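Local coordinates for putative uncharacterized protein TCIL3000_10_9440 (Trypanosoma congolense, PDB 5KMX) that is an insect-stage surface antigen of unknown function, with a bilobed ectodomain and possibly a role as a sensor, at residues G71-V76 with V153-L158. Sequence-based numbering, arbitrary orientation.
Sequences GRLTVV and VYLATL
Inside the large mixed beta sheet, strand 72-79 and the long strand 145-165 face each other through four buried side chains, with no hydrogen bond between the two segments. Leu73 meets Leu155 methyl to methyl, CD2 of Leu73 lying 3.8 Å from CD2 of Leu155, and the two side chains cross at about a right angle. Further along, CG2 of Val75 comes within 4.1 Å of CD2 of Leu158, a looser touch in which the side chains slide past each other in opposite directions. The strands are not direct neighbours: strand 85-100 pairs antiparallel with both, and the sheet evidently bends over so that they face each other, their CA atoms still 9.1 Å apart at Leu73 and Leu155. On 72-79 the inward residues alternate regularly, Leu73 then Val75. On 145-165 they are three apart, because Ala156 and Thr157 both lie opposite Gly189 in a classic beta bulge, which lets Leu155 and Leu158 face the same way. Leu155 holds CG anti to its own amide nitrogen (chi1 -171°), and the second torsion, near +67°, then sets CD2 against Leu73. Val198 of strand 197-204 touches both Leu73 and Leu155, while Gln188 packs against Leu155 and Leu158.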
loop_
_atom_site.group_PDB
_atom_site.type_symbol
_atom_site.label_atom_id
_atom_site.label_comp_id
_atom_site.label_asym_id
_atom_site.label_seq_id
_atom_site.Cartn_x
_atom_site.Cartn_y
_atom_site.Cartn_z
ATOM N N GLY A 71 10.353 -11.401 -12.589
ATOM C CA GLY A 71 10.216 -10.773 -11.286
ATOM C C GLY A 71 9.169 -9.678 -11.200
ATOM O O GLY A 71 9.040 -9.034 -10.156
ATOM N N ARG A 72 8.428 -9.460 -12.283
ATOM C CA ARG A 72 7.374 -8.446 -12.302
ATOM C C ARG A 72 5.990 -9.043 -12.539
ATOM O O ARG A 72 5.814 -9.925 -13.380
ATOM C CB ARG A 72 7.661 -7.392 -13.370
ATOM C CG ARG A 72 8.645 -6.325 -12.925
ATOM C CD ARG A 72 10.057 -6.633 -13.377
ATOM N NE ARG A 72 10.334 -6.028 -14.675
ATOM C CZ ARG A 72 11.152 -6.539 -15.591
ATOM N NH1 ARG A 72 11.329 -5.903 -16.739
ATOM N NH2 ARG A 72 11.786 -7.684 -15.374
ATOM N N LEU A 73 5.016 -8.537 -11.791
ATOM C CA LEU A 73 3.630 -8.972 -11.901
ATOM C C LEU A 73 2.834 -8.013 -12.778
ATOM O O LEU A 73 2.662 -6.846 -12.430
ATOM C CB LEU A 73 2.993 -9.066 -10.511
ATOM C CG LEU A 73 1.493 -9.368 -10.443
ATOM C CD1 LEU A 73 1.216 -10.824 -10.781
ATOM C CD2 LEU A 73 0.946 -9.011 -9.073
ATOM N N THR A 74 2.351 -8.509 -13.913
ATOM C CA THR A 74 1.490 -7.718 -14.786
ATOM C C THR A 74 0.025 -8.012 -14.481
ATOM O O THR A 74 -0.399 -9.169 -14.491
ATOM C CB THR A 74 1.762 -8.002 -16.273
ATOM O OG1 THR A 74 3.156 -7.830 -16.553
ATOM C CG2 THR A 74 0.952 -7.057 -17.152
ATOM N N VAL A 75 -0.738 -6.956 -14.214
ATOM C CA VAL A 75 -2.167 -7.078 -13.947
ATOM C C VAL A 75 -2.963 -6.263 -14.957
ATOM O O VAL A 75 -2.691 -5.079 -15.163
ATOM C CB VAL A 75 -2.526 -6.607 -12.524
ATOM C CG1 VAL A 75 -4.034 -6.688 -12.300
ATOM C CG2 VAL A 75 -1.783 -7.437 -11.483
ATOM N N VAL A 76 -3.950 -6.900 -15.576
ATOM C CA VAL A 76 -4.837 -6.228 -16.517
ATOM C C VAL A 76 -6.164 -5.931 -15.828
ATOM O O VAL A 76 -6.854 -6.845 -15.380
ATOM C CB VAL A 76 -5.082 -7.079 -17.777
ATOM C CG1 VAL A 76 -5.840 -6.280 -18.819
ATOM C CG2 VAL A 76 -3.760 -7.573 -18.352
ATOM N N VAL A 153 11.673 -7.432 0.779
ATOM C CA VAL A 153 10.257 -7.642 1.054
ATOM C C VAL A 153 9.520 -7.923 -0.253
ATOM O O VAL A 153 9.956 -7.489 -1.322
ATOM C CB VAL A 153 9.631 -6.426 1.764
ATOM C CG1 VAL A 153 10.195 -6.292 3.170
ATOM C CG2 VAL A 153 9.863 -5.151 0.963
ATOM N N TYR A 154 8.406 -8.645 -0.160
ATOM C CA TYR A 154 7.758 -9.207 -1.340
ATOM C C TYR A 154 6.265 -8.899 -1.403
ATOM O O TYR A 154 5.574 -8.896 -0.384
ATOM C CB TYR A 154 7.982 -10.716 -1.372
ATOM C CG TYR A 154 9.416 -11.102 -1.097
ATOM C CD1 TYR A 154 9.863 -11.306 0.203
ATOM C CD2 TYR A 154 10.326 -11.253 -2.133
ATOM C CE1 TYR A 154 11.173 -11.653 0.462
ATOM C CE2 TYR A 154 11.639 -11.604 -1.883
ATOM C CZ TYR A 154 12.057 -11.801 -0.584
ATOM O OH TYR A 154 13.363 -12.151 -0.326
ATOM N N LEU A 155 5.781 -8.660 -2.620
ATOM C CA LEU A 155 4.423 -8.170 -2.847
ATOM C C LEU A 155 3.351 -9.141 -2.358
ATOM O O LEU A 155 3.355 -10.320 -2.713
ATOM C CB LEU A 155 4.218 -7.885 -4.337
ATOM C CG LEU A 155 2.927 -7.167 -4.737
ATOM C CD1 LEU A 155 2.903 -5.743 -4.199
ATOM C CD2 LEU A 155 2.767 -7.179 -6.251
ATOM N N ALA A 156 2.435 -8.624 -1.542
ATOM C CA ALA A 156 1.332 -9.411 -1.001
ATOM C C ALA A 156 -0.009 -8.794 -1.385
ATOM O O ALA A 156 -0.927 -9.499 -1.806
ATOM C CB ALA A 156 1.448 -9.516 0.512
ATOM N N THR A 157 -0.111 -7.476 -1.234
ATOM C CA THR A 157 -1.344 -6.756 -1.535
ATOM C C THR A 157 -1.067 -5.556 -2.437
ATOM O O THR A 157 -0.162 -4.763 -2.168
ATOM C CB THR A 157 -2.040 -6.278 -0.249
ATOM O OG1 THR A 157 -2.190 -7.383 0.653
ATOM C CG2 THR A 157 -3.408 -5.697 -0.564
ATOM N N LEU A 158 -1.857 -5.433 -3.502
ATOM C CA LEU A 158 -1.668 -4.390 -4.506
ATOM C C LEU A 158 -2.864 -3.442 -4.548
ATOM O O LEU A 158 -3.986 -3.862 -4.834
ATOM C CB LEU A 158 -1.452 -5.018 -5.885
ATOM C CG LEU A 158 -1.132 -4.057 -7.032
ATOM C CD1 LEU A 158 0.238 -3.427 -6.840
ATOM C CD2 LEU A 158 -1.214 -4.776 -8.369
#